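Local coordinates for transcription regulator PadR N-terminal domain-containing protein (Streptococcus mutans, PDB 3L7W) that probably acts as a PadR-family transcriptional regulator, binding DNA as a dimer through winged helix-turn-helix domains, at the interface of chains A and B. Residues are numbered along the deposited sequence; one frame, centred on the assembly and turned at random. Chains: chain A/B, Putative uncharacterized protein SMU.1704.

Contact 1: the interface of chains A and B. Residues chain A 91, 94-95, 98; chain B 34-35.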
loop_
_atom_site.group_PDB
_atom_site.type_symbol
_atom_site.label_atom_id
_atom_site.label_comp_id
_atom_site.label_asym_id
_atom_site.label_seq_id
_atom_site.Cartn_x
_atom_site.Cartn_y
_atom_site.Cartn_z
ATOM N N TYR A 91 -3.902 2.215 7.848
ATOM C CA TYR A 91 -2.714 2.223 7.014
ATOM C C TYR A 91 -2.547 3.611 6.422
ATOM O O TYR A 91 -1.495 4.222 6.543
ATOM C CB TYR A 91 -2.911 1.249 5.878
ATOM C CG TYR A 91 -1.714 0.920 5.016
ATOM C CD1 TYR A 91 -0.797 -0.052 5.400
ATOM C CD2 TYR A 91 -1.552 1.509 3.776
ATOM C CE1 TYR A 91 0.275 -0.393 4.586
ATOM C CE2 TYR A 91 -0.487 1.173 2.954
ATOM C CZ TYR A 91 0.418 0.218 3.361
ATOM O OH TYR A 91 1.460 -0.125 2.529
ATOM N N THR A 94 -1.856 6.368 8.935
ATOM C CA THR A 94 -0.571 6.199 9.555
ATOM C C THR A 94 0.514 6.665 8.601
ATOM O O THR A 94 1.403 7.396 8.997
ATOM C CB THR A 94 -0.380 4.768 9.989
ATOM O OG1 THR A 94 -1.396 4.461 10.953
ATOM C CG2 THR A 94 0.988 4.587 10.634
ATOM N N ILE A 95 0.407 6.265 7.339
ATOM C CA ILE A 95 1.318 6.733 6.319
ATOM C C ILE A 95 1.246 8.253 6.193
ATOM O O ILE A 95 2.259 8.945 6.274
ATOM C CB ILE A 95 1.030 6.042 4.996
ATOM C CG1 ILE A 95 1.482 4.586 5.104
ATOM C CG2 ILE A 95 1.752 6.739 3.852
ATOM C CD1 ILE A 95 1.386 3.839 3.812
ATOM N N ILE A 98 2.684 9.885 9.194
ATOM C CA ILE A 98 4.131 9.864 9.188
ATOM C C ILE A 98 4.614 10.886 8.168
ATOM O O ILE A 98 5.425 11.749 8.470
ATOM C CB ILE A 98 4.659 8.488 8.806
ATOM C CG1 ILE A 98 4.418 7.498 9.946
ATOM C CG2 ILE A 98 6.145 8.562 8.495
ATOM C CD1 ILE A 98 5.033 6.132 9.704
ATOM N N LEU B 34 6.700 1.908 12.816
ATOM C CA LEU B 34 5.349 2.202 13.271
ATOM C C LEU B 34 4.287 1.637 12.325
ATOM O O LEU B 34 3.192 1.287 12.742
ATOM C CB LEU B 34 5.175 3.714 13.421
ATOM C CG LEU B 34 5.088 4.289 14.838
ATOM C CD1 LEU B 34 5.727 3.376 15.895
ATOM C CD2 LEU B 34 5.669 5.693 14.875
ATOM N N ILE B 35 4.604 1.567 11.042
ATOM C CA ILE B 35 3.642 1.064 10.078
ATOM C C ILE B 35 4.177 -0.134 9.318
ATOM O O ILE B 35 3.408 -0.898 8.747
ATOM C CB ILE B 35 3.153 2.153 9.080
ATOM C CG1 ILE B 35 2.119 1.547 8.133
ATOM C CG2 ILE B 35 4.329 2.772 8.287
ATOM C CD1 ILE B 35 1.067 2.506 7.670
#
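B:Ile35 lies in a loop with extended phi and near-helical psi (-122°/-19°) and faces A:Tyr91, A:Thr94, A:Ile95 and A:Ile98, all in helical geometry on one flank of a helix of chain A. Its side chain is the plug of this patch, and 65 Å² of the residue is hidden by chain A. CG1 stands anti to the backbone N (chi1 -178°), which sends CD1 toward the helix, while CG2 takes the position between the backbone N and the carbonyl carbon and slants toward A:Ile98. CD1 sits in a notch formed by neighbouring turns: it touches CG1 of A:Ile95 at 3.3 Å, a tight fit, and CB of A:Thr94 at 3.5 Å. The same methyl comes within 3.3 Å of the backbone O of A:Tyr91 and reaches CD1 of the tyrosine ring at 3.9 Å. A:Thr94 and B:Ile35 run past each other in opposite directions, the threonine methyl CG2 lying 3.6 Å from CB of the isoleucine. A:Ile95 and A:Tyr91 instead meet it nearly at right angles. The CD1 methyl of A:Ile98 closes the other end, 3.7 Å from CG2 of B:Ile35. B:Leu34 adds a looser flank, its CB 4.4 Å from CD1 of A:Ile98. The patch joins the C-terminal half of helix 75-100 of chain A to the chain B loop that follows helix 25-32 and precedes helix 40-52.

Contact 2: the interface of chains A and B. Residues chain A 92, 95-96, 99; chain B 12-13, 88, 92.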
loop_
_atom_site.group_PDB
_atom_site.type_symbol
_atom_site.label_atom_id
_atom_site.label_comp_id
_atom_site.label_asym_id
_atom_site.label_seq_id
_atom_site.Cartn_x
_atom_site.Cartn_y
_atom_site.Cartn_z
ATOM N N LYS A 92 -3.603 4.095 5.782
ATOM C CA LYS A 92 -3.574 5.390 5.138
ATOM C C LYS A 92 -3.234 6.490 6.119
ATOM O O LYS A 92 -2.329 7.271 5.859
ATOM C CB LYS A 92 -4.917 5.704 4.490
ATOM C CG LYS A 92 -5.087 5.130 3.104
ATOM C CD LYS A 92 -6.347 5.684 2.462
ATOM C CE LYS A 92 -7.531 5.542 3.408
ATOM N NZ LYS A 92 -8.848 5.818 2.765
ATOM N N ILE A 95 0.407 6.265 7.339
ATOM C CA ILE A 95 1.318 6.733 6.319
ATOM C C ILE A 95 1.246 8.253 6.193
ATOM O O ILE A 95 2.259 8.945 6.274
ATOM C CB ILE A 95 1.030 6.042 4.996
ATOM C CG1 ILE A 95 1.482 4.586 5.104
ATOM C CG2 ILE A 95 1.752 6.739 3.852
ATOM C CD1 ILE A 95 1.386 3.839 3.812
ATOM N N ASP A 96 0.040 8.774 6.035
ATOM C CA ASP A 96 -0.137 10.211 5.892
ATOM C C ASP A 96 0.328 10.932 7.147
ATOM O O ASP A 96 0.897 12.016 7.075
ATOM C CB ASP A 96 -1.599 10.536 5.604
ATOM C CG ASP A 96 -2.013 10.138 4.209
ATOM O OD1 ASP A 96 -1.134 9.811 3.383
ATOM O OD2 ASP A 96 -3.220 10.163 3.932
ATOM N N VAL A 99 4.069 10.796 6.963
ATOM C CA VAL A 99 4.437 11.683 5.891
ATOM C C VAL A 99 4.263 13.152 6.232
ATOM O O VAL A 99 5.114 13.976 5.877
ATOM C CB VAL A 99 3.698 11.339 4.616
ATOM C CG1 VAL A 99 3.816 12.489 3.604
ATOM C CG2 VAL A 99 4.276 10.045 4.050
ATOM N N TYR B 12 9.097 6.515 -0.006
ATOM C CA TYR B 12 8.191 7.618 0.259
ATOM C C TYR B 12 8.302 8.024 1.721
ATOM O O TYR B 12 8.560 9.179 2.036
ATOM C CB TYR B 12 6.758 7.215 -0.100
ATOM C CG TYR B 12 5.712 8.260 0.171
ATOM C CD1 TYR B 12 5.934 9.590 -0.136
ATOM C CD2 TYR B 12 4.484 7.909 0.715
ATOM C CE1 TYR B 12 4.978 10.539 0.107
ATOM C CE2 TYR B 12 3.520 8.846 0.964
ATOM C CZ TYR B 12 3.770 10.161 0.656
ATOM O OH TYR B 12 2.811 11.103 0.892
ATOM N N LEU B 13 8.146 7.068 2.623
ATOM C CA LEU B 13 8.187 7.389 4.049
ATOM C C LEU B 13 9.523 8.007 4.441
ATOM O O LEU B 13 9.570 8.992 5.156
ATOM C CB LEU B 13 7.906 6.142 4.894
ATOM C CG LEU B 13 6.445 5.660 4.763
ATOM C CD1 LEU B 13 6.287 4.301 5.390
ATOM C CD2 LEU B 13 5.493 6.642 5.407
ATOM N N TRP B 88 1.093 8.617 -4.176
ATOM C CA TRP B 88 0.463 8.033 -3.009
ATOM C C TRP B 88 -0.978 8.487 -2.955
ATOM O O TRP B 88 -1.881 7.700 -2.653
ATOM C CB TRP B 88 1.206 8.441 -1.746
ATOM C CG TRP B 88 0.488 8.096 -0.493
ATOM C CD1 TRP B 88 0.046 8.965 0.466
ATOM C CD2 TRP B 88 0.127 6.781 -0.044
ATOM N NE1 TRP B 88 -0.563 8.272 1.480
ATOM C CE2 TRP B 88 -0.535 6.934 1.191
ATOM C CE3 TRP B 88 0.286 5.496 -0.575
ATOM C CZ2 TRP B 88 -1.031 5.843 1.915
ATOM C CZ3 TRP B 88 -0.213 4.402 0.151
ATOM C CH2 TRP B 88 -0.862 4.590 1.379
ATOM N N LYS B 92 -4.152 6.012 -3.131
ATOM C CA LYS B 92 -5.203 6.049 -2.138
ATOM C C LYS B 92 -6.558 6.271 -2.771
ATOM O O LYS B 92 -7.480 5.512 -2.506
ATOM C CB LYS B 92 -4.947 7.152 -1.118
ATOM C CG LYS B 92 -4.030 6.752 0.013
ATOM C CD LYS B 92 -4.022 7.830 1.083
ATOM C CE LYS B 92 -3.777 9.196 0.458
ATOM N NZ LYS B 92 -3.495 10.269 1.454
HETATM O O HOH W 1 0.907 11.293 2.612
#
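The indole of B:Trp88 is held between A:Ile95 of the partner and B:Lys92 of its own chain: CG2 of A:Ile95 lies 3.3 Å above one face, CG of B:Lys92 covers the opposite face, both offset toward the rim, and the carboxylate of A:Asp96 meets the edge in plane. The carboxylate is turned 82° from the ring. Its OD1 takes the indole N-H of B:Trp88 NE1 at 2.5 Å, on the syn side and with a fairly straight bond (154° at H). OD2 receives B:Lys92 NZ, also syn, in a 2.5 Å salt bridge; the lysine amine and the indole N-H together hold the carboxylate's rotation and would probably favour its charged form. A bend at chi3 (-50°) turns the B:Lys92 chain toward this acid. At that bend, its CD packs tightly against CD of A:Lys92, 3.5 Å away, where the two aliphatic stems pass. Water 1 joins OD1 of A:Asp96 to the phenol OH of B:Tyr12, 2.6 Å from the water. A:Val99 CG2 sits over the tyrosine ring, 3.8 Å from its centroid, in a CH-pi contact, and also touches CD2 of B:Leu13. The site ties helix 75-100 of chain A to helices 75-100 and 7-20 of chain B and probably stabilises the dimer expected of a PadR regulator.

Contact 3: the interface of chains A and B. Residues chain A 98-99, 103-104; chain B 13, 16-17, 31.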
loop_
_atom_site.group_PDB
_atom_site.type_symbol
_atom_site.label_atom_id
_atom_site.label_comp_id
_atom_site.label_asym_id
_atom_site.label_seq_id
_atom_site.Cartn_x
_atom_site.Cartn_y
_atom_site.Cartn_z
ATOM N N ILE A 98 2.684 9.885 9.194
ATOM C CA ILE A 98 4.131 9.864 9.188
ATOM C C ILE A 98 4.614 10.886 8.168
ATOM O O ILE A 98 5.425 11.749 8.470
ATOM C CB ILE A 98 4.659 8.488 8.806
ATOM C CG1 ILE A 98 4.418 7.498 9.946
ATOM C CG2 ILE A 98 6.145 8.562 8.495
ATOM C CD1 ILE A 98 5.033 6.132 9.704
ATOM N N VAL A 99 4.069 10.796 6.963
ATOM C CA VAL A 99 4.437 11.683 5.891
ATOM C C VAL A 99 4.263 13.152 6.232
ATOM O O VAL A 99 5.114 13.976 5.877
ATOM C CB VAL A 99 3.698 11.339 4.616
ATOM C CG1 VAL A 99 3.816 12.489 3.604
ATOM C CG2 VAL A 99 4.276 10.045 4.050
ATOM N N ILE A 103 3.145 11.753 13.002
ATOM C CA ILE A 103 3.462 10.452 13.553
ATOM C C ILE A 103 4.965 10.162 13.538
ATOM O O ILE A 103 5.589 10.126 12.486
ATOM C CB ILE A 103 2.679 9.351 12.822
ATOM C CG1 ILE A 103 1.176 9.593 12.998
ATOM C CG2 ILE A 103 3.128 7.991 13.312
ATOM C CD1 ILE A 103 0.282 8.528 12.391
ATOM N N ARG A 104 5.520 9.946 14.727
ATOM C CA ARG A 104 6.939 9.663 14.916
ATOM C C ARG A 104 7.043 8.693 16.070
ATOM O O ARG A 104 6.234 8.747 16.997
ATOM C CB ARG A 104 7.695 10.943 15.293
ATOM C CG ARG A 104 7.838 11.930 14.159
ATOM C CD ARG A 104 8.640 11.323 13.017
ATOM N NE ARG A 104 8.826 12.287 11.934
ATOM C CZ ARG A 104 8.033 12.385 10.876
ATOM N NH1 ARG A 104 6.994 11.569 10.752
ATOM N NH2 ARG A 104 8.274 13.298 9.944
ATOM N N LEU B 13 8.146 7.068 2.623
ATOM C CA LEU B 13 8.187 7.389 4.049
ATOM C C LEU B 13 9.523 8.007 4.441
ATOM O O LEU B 13 9.570 8.992 5.156
ATOM C CB LEU B 13 7.906 6.142 4.894
ATOM C CG LEU B 13 6.445 5.660 4.763
ATOM C CD1 LEU B 13 6.287 4.301 5.390
ATOM C CD2 LEU B 13 5.493 6.642 5.407
ATOM N N ALA B 16 9.804 11.418 3.145
ATOM C CA ALA B 16 8.841 12.274 3.816
ATOM C C ALA B 16 9.367 12.618 5.191
ATOM O O ALA B 16 9.288 13.771 5.619
ATOM C CB ALA B 16 7.469 11.613 3.913
ATOM N N ILE B 17 9.908 11.613 5.874
ATOM C CA ILE B 17 10.403 11.798 7.234
ATOM C C ILE B 17 11.587 12.754 7.214
ATOM O O ILE B 17 11.660 13.699 7.996
ATOM C CB ILE B 17 10.841 10.470 7.843
ATOM C CG1 ILE B 17 9.617 9.577 8.098
ATOM C CG2 ILE B 17 11.577 10.699 9.139
ATOM C CD1 ILE B 17 9.974 8.178 8.484
ATOM N N THR B 31 10.467 5.231 13.189
ATOM C CA THR B 31 9.198 5.826 12.823
ATOM C C THR B 31 8.556 4.977 11.752
ATOM O O THR B 31 7.341 4.833 11.699
ATOM C CB THR B 31 9.363 7.247 12.310
ATOM O OG1 THR B 31 9.571 8.119 13.423
ATOM C CG2 THR B 31 8.110 7.682 11.567
HETATM O O HOH W 2 7.311 14.000 7.651
#
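Chi1 of -72° in A:Ile98 sets CG2 anti to the backbone N and aims it at B:Leu13 and B:Ile17 of helix 7-20, while a bend at chi2 (-62°) folds the A:Arg104 chain back toward the end of its own helix. CG2 of A:Ile98 meets CG1 of B:Ile17 at 3.6 Å and CD2 of B:Leu13 at 3.7 Å, obliquely to the first and nearly at right angles to the second. On its other branch, the CD1 methyl comes 3.3 Å from the backbone O of B:Thr31. At the neighbouring residue, CG2 of A:Val99 rests on the methyl CB of B:Ala16 at 3.6 Å. The A:Arg104 guanidinium holds its own chain: NH1 donates to A:Ile98 O at 2.8 Å in an almost straight bond, in the carbonyl plane and on a lone pair, and to A:Ile103 O from above the carbonyl plane. NH2 binds water 2, which also meets the backbone O atoms of A:Ile98, A:Val99 and, 2.8 Å away, B:Ala16, thereby carrying the arginine's hold across the interface. B:Ile17 lies toward one face of the guanidinium, and CD of A:Arg104 passes 3.4 Å from OG1 of B:Thr31. Here the C-terminal end of chain A helix 75-100 and the segment after it pack against helices 7-20 and 25-32 of chain B.

The three contacts follow the C-terminal half of chain A helix 75-100 and, in contact 3, the segment just after it, as they cross chain B. Measured between the centres of their C-alpha atoms, contact 1 lies about 7 Å from both contact 2 and contact 3, which are about 8 Å apart. A:Ile95 joins contacts 1 and 2, A:Ile98 joins contacts 1 and 3, and A:Val99 with B:Leu13 joins contacts 2 and 3. One helix thus engages the loop, the N-terminal helices and the partner's own long helix. Two-fold symmetry repeats all of this with the chains exchanged, giving a reciprocal clasp consistent with a PadR-type dimer.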